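Local coordinates for Sqt1 (Chaetomium thermophilum, PDB 4ZOY), which probably acts as a dedicated chaperone in ribosome biogenesis, capturing a nascent ribosomal protein (Rpl10 in the case of yeast Sqt1) with its WD40 beta-propeller, at residues His24-Ile30 against Val119-Gln123; Asp51-Ala55 against Glu467-Thr471; Thr98-Phe104 against His153-Ile157. All coordinates share one frame; numbering follows the deposited sequence.

In the fold
Sqt1 folds as a WD40 propeller with eight four-stranded antiparallel blades, and the three contacts are neighbouring blade-to-blade seams on one side of it. Contact 2 joins the sheet holding strand 45-51 to the closing sheet, built from strand 9-11 and the C-terminal strands. Contact 1 joins that same sheet to the one holding strand 114-120, and contact 3 joins the latter to the sheet of strand 156-161. The centre of contact 1 lies about 13 Å from that of contact 2 and about 12 Å from that of contact 3. Contact 1 interleaves with both, and contact 3 falls between the segments of contact 2: contacts 1 and 3 join successive blades, contact 2 the chain's two ends.

Contact 1 (His24-Ile30 against Val119-Gln123); sequences HPLYPNI and VSVPQ
Tyr-27 meets Val-121 through the CD2-CE2 side of its ring, and following it outward from the backbone traces most of the contact. Its CB sets the direction toward 119-123, with CG anti to the carbonyl carbon (chi1 -48°), which swings the ring alongside the valine. The CD2-CE2 flank then does the work: CE2 lies 3.5 Å from CG1 of Val-121, the methyl arriving obliquely. Farther out, the phenol oxygen comes beside the terminal amide of Gln-123, whose plane runs within 5° of the ring plane. Over one face CB of Leu-26 sits above the ring centre, 3.8 Å from its plane, so local packing holds the ring in position.

The valine's branching suits it to this place because its two methyls serve different partners. While CG1 meets the tyrosine, CG2 touches CD1 of Ile-30 at 3.8 Å, the two side chains meeting tip to tip, and also lies 4.0 Å from NE2 of His-24. Lower down, CG1 of Val-119 approaches the imidazole at its edge.

His-24 is itself fixed by its own loop: ND1 accepts the backbone N-H of Leu-26 at 3.1 Å, near the ring plane, and that of Tyr-27 at 3.3 Å from well out of it. A type I turn from Tyr-27 to Ile-30 completes the loop, and Phe-97 meets the imidazole from the neighbouring blade.

Because ND1 takes two donors, the histidine is probably neutral with its proton on NE2; cohesion between the segments then comes chiefly from apolar fit, with polar groups near the outer end.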
loop_
_atom_site.group_PDB
_atom_site.type_symbol
_atom_site.label_atom_id
_atom_site.label_comp_id
_atom_site.label_asym_id
_atom_site.label_seq_id
_atom_site.Cartn_x
_atom_site.Cartn_y
_atom_site.Cartn_z
ATOM N N HIS A 24 8.967 -9.951 -1.562
ATOM C CA HIS A 24 8.575 -11.210 -2.185
ATOM C C HIS A 24 7.573 -11.943 -1.284
ATOM O O HIS A 24 7.774 -12.023 -0.076
ATOM C CB HIS A 24 9.816 -12.066 -2.440
ATOM C CG HIS A 24 9.584 -13.220 -3.365
ATOM N ND1 HIS A 24 8.861 -14.334 -3.001
ATOM C CD2 HIS A 24 10.001 -13.439 -4.634
ATOM C CE1 HIS A 24 8.828 -15.185 -4.012
ATOM N NE2 HIS A 24 9.521 -14.671 -5.011
ATOM N N PRO A 25 6.477 -12.463 -1.864
ATOM C CA PRO A 25 5.430 -13.037 -1.001
ATOM C C PRO A 25 5.812 -14.355 -0.328
ATOM O O PRO A 25 5.188 -14.712 0.670
ATOM C CB PRO A 25 4.256 -13.254 -1.969
ATOM C CG PRO A 25 4.875 -13.363 -3.307
ATOM C CD PRO A 25 6.050 -12.399 -3.269
ATOM N N LEU A 26 6.808 -15.051 -0.861
ATOM C CA LEU A 26 7.251 -16.316 -0.275
ATOM C C LEU A 26 8.540 -16.167 0.524
ATOM O O LEU A 26 8.775 -16.903 1.482
ATOM C CB LEU A 26 7.462 -17.365 -1.362
ATOM C CG LEU A 26 6.287 -17.669 -2.282
ATOM C CD1 LEU A 26 6.669 -18.777 -3.248
ATOM C CD2 LEU A 26 5.046 -18.036 -1.484
ATOM N N TYR A 27 9.376 -15.215 0.118
ATOM C CA TYR A 27 10.704 -15.061 0.700
ATOM C C TYR A 27 10.880 -13.631 1.204
ATOM O O TYR A 27 11.284 -12.743 0.444
ATOM C CB TYR A 27 11.775 -15.418 -0.331
ATOM C CG TYR A 27 11.486 -16.730 -1.023
ATOM C CD1 TYR A 27 11.492 -17.922 -0.312
ATOM C CD2 TYR A 27 11.205 -16.777 -2.382
ATOM C CE1 TYR A 27 11.220 -19.128 -0.932
ATOM C CE2 TYR A 27 10.931 -17.981 -3.013
ATOM C CZ TYR A 27 10.944 -19.150 -2.280
ATOM O OH TYR A 27 10.675 -20.348 -2.901
ATOM N N PRO A 28 10.572 -13.401 2.486
ATOM C CA PRO A 28 10.519 -12.040 3.040
ATOM C C PRO A 28 11.878 -11.343 3.000
ATOM O O PRO A 28 11.946 -10.115 3.089
ATOM C CB PRO A 28 10.066 -12.259 4.489
ATOM C CG PRO A 28 9.551 -13.659 4.549
ATOM C CD PRO A 28 10.252 -14.428 3.492
ATOM N N ASN A 29 12.951 -12.111 2.857
ATOM C CA ASN A 29 14.283 -11.524 2.774
ATOM C C ASN A 29 14.556 -10.835 1.437
ATOM O O ASN A 29 15.506 -10.070 1.304
ATOM C CB ASN A 29 15.345 -12.597 3.022
ATOM C CG ASN A 29 15.255 -13.736 2.030
ATOM O OD1 ASN A 29 14.222 -14.402 1.928
ATOM N ND2 ASN A 29 16.328 -13.952 1.272
ATOM N N ILE A 30 13.730 -11.113 0.436
ATOM C CA ILE A 30 13.917 -10.517 -0.873
ATOM C C ILE A 30 13.033 -9.288 -0.990
ATOM O O ILE A 30 11.807 -9.388 -0.999
ATOM C CB ILE A 30 13.608 -11.513 -2.000
ATOM C CG1 ILE A 30 14.519 -12.738 -1.873
ATOM C CG2 ILE A 30 13.765 -10.851 -3.365
ATOM C CD1 ILE A 30 14.327 -13.756 -2.967
ATOM N N VAL A 119 11.286 -13.443 -12.218
ATOM C CA VAL A 119 12.040 -13.724 -11.006
ATOM C C VAL A 119 12.213 -15.221 -10.807
ATOM O O VAL A 119 11.256 -15.981 -10.935
ATOM C CB VAL A 119 11.345 -13.138 -9.760
ATOM C CG1 VAL A 119 12.191 -13.369 -8.511
ATOM C CG2 VAL A 119 11.060 -11.655 -9.953
ATOM N N SER A 120 13.437 -15.639 -10.496
ATOM C CA SER A 120 13.712 -17.026 -10.141
ATOM C C SER A 120 14.442 -17.095 -8.809
ATOM O O SER A 120 15.441 -16.408 -8.609
ATOM C CB SER A 120 14.537 -17.716 -11.228
ATOM O OG SER A 120 13.740 -18.012 -12.358
ATOM N N VAL A 121 13.938 -17.925 -7.903
ATOM C CA VAL A 121 14.495 -18.033 -6.557
ATOM C C VAL A 121 14.778 -19.502 -6.214
ATOM O O VAL A 121 13.947 -20.177 -5.604
ATOM C CB VAL A 121 13.550 -17.406 -5.516
ATOM C CG1 VAL A 121 14.160 -17.477 -4.122
ATOM C CG2 VAL A 121 13.252 -15.960 -5.877
ATOM N N PRO A 122 15.968 -19.991 -6.617
ATOM C CA PRO A 122 16.453 -21.370 -6.484
ATOM C C PRO A 122 16.716 -21.714 -5.034
ATOM O O PRO A 122 17.655 -21.187 -4.479
ATOM C CB PRO A 122 17.768 -21.361 -7.258
ATOM C CG PRO A 122 17.657 -20.190 -8.190
ATOM C CD PRO A 122 16.914 -19.163 -7.381
ATOM N N GLN A 123 15.955 -22.632 -4.447
ATOM C CA GLN A 123 16.247 -23.141 -3.093
ATOM C C GLN A 123 17.612 -23.834 -3.036
ATOM O O GLN A 123 18.189 -24.005 -1.958
ATOM C CB GLN A 123 15.154 -24.125 -2.588
ATOM C CG GLN A 123 13.853 -23.485 -2.158
ATOM C CD GLN A 123 13.984 -21.980 -1.962
ATOM O OE1 GLN A 123 13.781 -21.175 -2.888
ATOM N NE2 GLN A 123 14.280 -21.592 -0.734
#

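Contact 2 (Asp51-Ala55 against Glu467-Thr471); sequences DISAA and ERIVT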
loop_
_atom_site.group_PDB
_atom_site.type_symbol
_atom_site.label_atom_id
_atom_site.label_comp_id
_atom_site.label_asym_id
_atom_site.label_seq_id
_atom_site.Cartn_x
_atom_site.Cartn_y
_atom_site.Cartn_z
ATOM N N ASP A 51 18.860 -8.540 -0.488
ATOM C CA ASP A 51 18.683 -9.757 0.292
ATOM C C ASP A 51 18.979 -9.435 1.751
ATOM O O ASP A 51 20.140 -9.322 2.152
ATOM C CB ASP A 51 19.601 -10.874 -0.217
ATOM C CG ASP A 51 19.318 -12.212 0.442
ATOM O OD1 ASP A 51 18.683 -12.236 1.516
ATOM O OD2 ASP A 51 19.739 -13.246 -0.116
ATOM N N ILE A 52 17.920 -9.300 2.539
ATOM C CA ILE A 52 17.998 -8.795 3.906
ATOM C C ILE A 52 18.503 -9.885 4.877
ATOM O O ILE A 52 18.868 -9.606 6.021
ATOM C CB ILE A 52 16.601 -8.209 4.324
ATOM C CG1 ILE A 52 16.521 -6.718 3.977
ATOM C CG2 ILE A 52 16.295 -8.360 5.807
ATOM C CD1 ILE A 52 16.679 -6.396 2.529
ATOM N N SER A 53 18.587 -11.123 4.404
ATOM C CA SER A 53 19.083 -12.206 5.252
ATOM C C SER A 53 20.553 -11.985 5.625
ATOM O O SER A 53 21.062 -12.589 6.565
ATOM C CB SER A 53 18.910 -13.557 4.562
ATOM O OG SER A 53 19.803 -13.693 3.473
ATOM N N ALA A 54 21.222 -11.100 4.892
ATOM C CA ALA A 54 22.610 -10.749 5.179
ATOM C C ALA A 54 22.728 -9.864 6.419
ATOM O O ALA A 54 23.831 -9.611 6.903
ATOM C CB ALA A 54 23.238 -10.057 3.977
ATOM N N ALA A 55 21.593 -9.391 6.928
ATOM C CA ALA A 55 21.585 -8.530 8.108
ATOM C C ALA A 55 21.850 -9.333 9.376
ATOM O O ALA A 55 20.991 -10.084 9.835
ATOM C CB ALA A 55 20.255 -7.788 8.219
ATOM N N GLU A 467 8.301 -9.204 12.182
ATOM C CA GLU A 467 9.528 -9.277 12.969
ATOM C C GLU A 467 10.700 -8.549 12.333
ATOM O O GLU A 467 11.610 -8.119 13.038
ATOM C CB GLU A 467 9.900 -10.739 13.223
ATOM C CG GLU A 467 9.062 -11.386 14.332
ATOM C CD GLU A 467 9.295 -10.735 15.687
ATOM O OE1 GLU A 467 10.440 -10.798 16.191
ATOM O OE2 GLU A 467 8.346 -10.150 16.253
ATOM N N ARG A 468 10.664 -8.401 11.015
ATOM C CA ARG A 468 11.672 -7.628 10.311
ATOM C C ARG A 468 10.986 -6.592 9.454
ATOM O O ARG A 468 10.138 -6.919 8.623
ATOM C CB ARG A 468 12.564 -8.525 9.456
ATOM C CG ARG A 468 13.596 -9.265 10.279
ATOM C CD ARG A 468 14.917 -9.388 9.549
ATOM N NE ARG A 468 15.992 -9.752 10.468
ATOM C CZ ARG A 468 17.229 -10.056 10.088
ATOM N NH1 ARG A 468 17.552 -10.044 8.801
ATOM N NH2 ARG A 468 18.144 -10.372 10.996
ATOM N N ILE A 469 11.348 -5.336 9.682
ATOM C CA ILE A 469 10.755 -4.204 8.972
ATOM C C ILE A 469 11.815 -3.573 8.094
ATOM O O ILE A 469 12.917 -3.287 8.559
ATOM C CB ILE A 469 10.186 -3.159 9.954
ATOM C CG1 ILE A 469 9.151 -3.810 10.881
ATOM C CG2 ILE A 469 9.604 -1.957 9.217
ATOM C CD1 ILE A 469 8.659 -2.900 11.985
ATOM N N VAL A 470 11.506 -3.400 6.815
ATOM C CA VAL A 470 12.403 -2.687 5.911
ATOM C C VAL A 470 11.716 -1.420 5.462
ATOM O O VAL A 470 10.564 -1.446 5.037
ATOM C CB VAL A 470 12.805 -3.538 4.695
ATOM C CG1 VAL A 470 13.879 -2.811 3.876
ATOM C CG2 VAL A 470 13.315 -4.909 5.152
ATOM N N THR A 471 12.429 -0.305 5.581
ATOM C CA THR A 471 11.872 1.024 5.334
ATOM C C THR A 471 12.489 1.700 4.125
ATOM O O THR A 471 13.610 1.379 3.719
ATOM C CB THR A 471 12.086 1.947 6.523
ATOM O OG1 THR A 471 13.500 2.068 6.764
ATOM C CG2 THR A 471 11.395 1.406 7.766
#
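Arg-468 and Ile-52 run past each other in opposite directions, the arginine reaching out from its strand while the isoleucine reaches in from a short 3-10 turn. The long aliphatic part of Arg-468, bent at chi2 (-143°), passes the isoleucine's branch, so that CG2 of Ile-52 lies 3.7 Å from NH1. Beyond it the guanidinium presents its edge to the turn. Its NH2 donates to O of Ala-55 at 3.1 Å with an N-H...O angle of 152°, the donor tilted 28° from the carbonyl plane. The other terminal nitrogen, NH1, stands 3.1 Å from O of Ile-52, close to the guanidinium plane, and 3.6 Å from CB of Ala-55. Arginine fits because it is long enough to carry NH2 to the carbonyl of Ala-55, just past the turn, and the small alanine lets the guanidinium come close.

Two residues along the strand and on its same side, Val-470 slides past Ile-52 as well, with CG2 of the valine 3.9 Å from CG1 of the isoleucine. These branched apolar residues suit a buried seam, which Val-480 of the adjacent strand 478-482 extends by touching Ile-52.

The turn is shaped by Asp-51, whose OD1 accepts both N of Ser-53, at 3.1 Å, and OG of Ser-53, at 2.7 Å, from the same face of the carboxylate. Asn-29 adds a further donor to that oxygen.

An Asx turn thus leads into the 3-10 segment, packed on the blade that strand 9-11 completes with C-terminal strands, the N-to-C ring closure characteristic of WD40 propellers.

Contact 3 (Thr98-Phe104 against His153-Ile157); sequences TLPRGDF and HPNTI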
loop_
_atom_site.group_PDB
_atom_site.type_symbol
_atom_site.label_atom_id
_atom_site.label_comp_id
_atom_site.label_asym_id
_atom_site.label_seq_id
_atom_site.Cartn_x
_atom_site.Cartn_y
_atom_site.Cartn_z
ATOM N N THR A 98 4.607 -10.083 -7.940
ATOM C CA THR A 98 3.265 -10.589 -8.186
ATOM C C THR A 98 2.854 -11.674 -7.197
ATOM O O THR A 98 3.687 -12.329 -6.573
ATOM C CB THR A 98 3.122 -11.133 -9.618
ATOM O OG1 THR A 98 4.167 -12.082 -9.890
ATOM C CG2 THR A 98 3.185 -9.990 -10.621
ATOM N N LEU A 99 1.541 -11.821 -7.039
ATOM C CA LEU A 99 0.943 -12.919 -6.288
ATOM C C LEU A 99 0.606 -14.032 -7.276
ATOM O O LEU A 99 0.343 -13.751 -8.447
ATOM C CB LEU A 99 -0.306 -12.440 -5.546
ATOM C CG LEU A 99 -0.062 -11.417 -4.435
ATOM C CD1 LEU A 99 -1.386 -10.862 -3.935
ATOM C CD2 LEU A 99 0.733 -12.048 -3.283
ATOM N N PRO A 100 0.611 -15.292 -6.821
ATOM C CA PRO A 100 0.824 -15.738 -5.441
ATOM C C PRO A 100 2.265 -16.000 -5.023
ATOM O O PRO A 100 2.501 -16.124 -3.822
ATOM C CB PRO A 100 0.039 -17.055 -5.396
ATOM C CG PRO A 100 0.199 -17.596 -6.769
ATOM C CD PRO A 100 0.112 -16.389 -7.672
ATOM N N ARG A 101 3.193 -16.102 -5.967
ATOM C CA ARG A 101 4.509 -16.661 -5.651
ATOM C C ARG A 101 5.680 -15.809 -6.136
ATOM O O ARG A 101 6.822 -16.270 -6.150
ATOM C CB ARG A 101 4.632 -18.081 -6.228
ATOM C CG ARG A 101 3.619 -19.081 -5.650
ATOM C CD ARG A 101 3.879 -20.516 -6.124
ATOM N NE ARG A 101 4.703 -21.284 -5.188
ATOM C CZ ARG A 101 6.004 -21.512 -5.346
ATOM N NH1 ARG A 101 6.639 -21.031 -6.408
ATOM N NH2 ARG A 101 6.670 -22.219 -4.444
ATOM N N GLY A 102 5.411 -14.568 -6.531
ATOM C CA GLY A 102 6.483 -13.659 -6.902
ATOM C C GLY A 102 7.189 -14.025 -8.191
ATOM O O GLY A 102 8.400 -13.844 -8.314
ATOM N N ASP A 103 6.431 -14.528 -9.163
ATOM C CA ASP A 103 6.993 -14.913 -10.457
ATOM C C ASP A 103 7.563 -13.719 -11.209
ATOM O O ASP A 103 8.435 -13.861 -12.070
ATOM C CB ASP A 103 5.938 -15.593 -11.335
ATOM C CG ASP A 103 5.571 -16.973 -10.848
ATOM O OD1 ASP A 103 6.452 -17.677 -10.327
ATOM O OD2 ASP A 103 4.395 -17.351 -10.994
ATOM N N PHE A 104 7.042 -12.537 -10.908
ATOM C CA PHE A 104 7.491 -11.332 -11.571
ATOM C C PHE A 104 7.732 -10.230 -10.564
ATOM O O PHE A 104 7.092 -10.180 -9.516
ATOM C CB PHE A 104 6.475 -10.847 -12.604
ATOM C CG PHE A 104 6.174 -11.850 -13.673
ATOM C CD1 PHE A 104 6.933 -11.893 -14.830
ATOM C CD2 PHE A 104 5.128 -12.744 -13.519
ATOM C CE1 PHE A 104 6.656 -12.817 -15.819
ATOM C CE2 PHE A 104 4.841 -13.673 -14.506
ATOM C CZ PHE A 104 5.610 -13.709 -15.660
ATOM N N HIS A 153 -6.468 -15.991 -10.727
ATOM C CA HIS A 153 -5.810 -15.140 -11.719
ATOM C C HIS A 153 -4.425 -14.738 -11.284
ATOM O O HIS A 153 -4.177 -13.559 -10.993
ATOM C CB HIS A 153 -6.652 -13.903 -11.999
ATOM C CG HIS A 153 -8.021 -14.244 -12.483
ATOM N ND1 HIS A 153 -8.273 -14.596 -13.793
ATOM C CD2 HIS A 153 -9.197 -14.359 -11.826
ATOM C CE1 HIS A 153 -9.554 -14.891 -13.924
ATOM N NE2 HIS A 153 -10.138 -14.751 -12.746
ATOM N N PRO A 154 -3.506 -15.709 -11.260
ATOM C CA PRO A 154 -2.133 -15.423 -10.843
ATOM C C PRO A 154 -1.449 -14.401 -11.734
ATOM O O PRO A 154 -1.788 -14.240 -12.907
ATOM C CB PRO A 154 -1.442 -16.784 -10.948
ATOM C CG PRO A 154 -2.272 -17.560 -11.937
ATOM C CD PRO A 154 -3.676 -17.117 -11.667
ATOM N N ASN A 155 -0.503 -13.678 -11.137
ATOM C CA ASN A 155 0.339 -12.737 -11.865
ATOM C C ASN A 155 -0.454 -11.654 -12.584
ATOM O O ASN A 155 -0.108 -11.226 -13.687
ATOM C CB ASN A 155 1.241 -13.512 -12.835
ATOM C CG ASN A 155 2.170 -14.439 -12.099
ATOM O OD1 ASN A 155 2.780 -14.042 -11.107
ATOM N ND2 ASN A 155 2.240 -15.698 -12.530
ATOM N N THR A 156 -1.524 -11.209 -11.929
ATOM C CA THR A 156 -2.320 -10.096 -12.401
ATOM C C THR A 156 -2.058 -8.892 -11.506
ATOM O O THR A 156 -1.955 -9.033 -10.278
ATOM C CB THR A 156 -3.799 -10.480 -12.418
ATOM O OG1 THR A 156 -3.947 -11.596 -13.308
ATOM C CG2 THR A 156 -4.663 -9.328 -12.911
ATOM N N ILE A 157 -1.890 -7.730 -12.129
ATOM C CA ILE A 157 -1.562 -6.500 -11.403
ATOM C C ILE A 157 -2.419 -5.341 -11.889
ATOM O O ILE A 157 -2.741 -5.247 -13.079
ATOM C CB ILE A 157 -0.050 -6.148 -11.555
ATOM C CG1 ILE A 157 0.337 -4.912 -10.749
ATOM C CG2 ILE A 157 0.332 -5.943 -13.019
ATOM C CD1 ILE A 157 1.721 -4.400 -11.095
HETATM O O HOH W 1 -0.166 -10.721 -9.036
HETATM O O HOH W 2 3.418 -15.602 -8.801
#
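The ring of Phe-104 turns its edge to Asn-155, CD2 and CE2 flanking the amide carbon CG, which lies near the ring plane; ring and amide planes stand 88° apart. OG1 of Thr-98 is at the ring edge too. The carboxylate of Asp-103 is inclined 52° to the amide, and ND2 of Asn-155, in its amide plane, donates to the anti lone pair of OD2 at 3.1 Å and 165°.

At the other end of the amide, OD1 accepts from OG1 of Thr-98 at 2.7 Å. That hydroxyl also accepts the backbone N-H of Phe-104, which helps aim its proton across the contact. Water 2 adds a second donor to OD1, 2.9 Å away, and takes the backbone N-H of Arg-101. In the main chain N of Asn-155 donates to O of Leu-99 at 2.8 Å, while CD of Pro-100, after a cis peptide, packs 3.6 Å from CB of Pro-154.

Replacing Asn-155 by an alanine removes the amide and would probably leave the Thr-98 hydroxyl and Asp-103 OD2 without these mates and open a gap beside the Phe-104 edge.

Asparagine suits the site: one buried amide donates to and accepts from the neighbouring blade's hairpin loop.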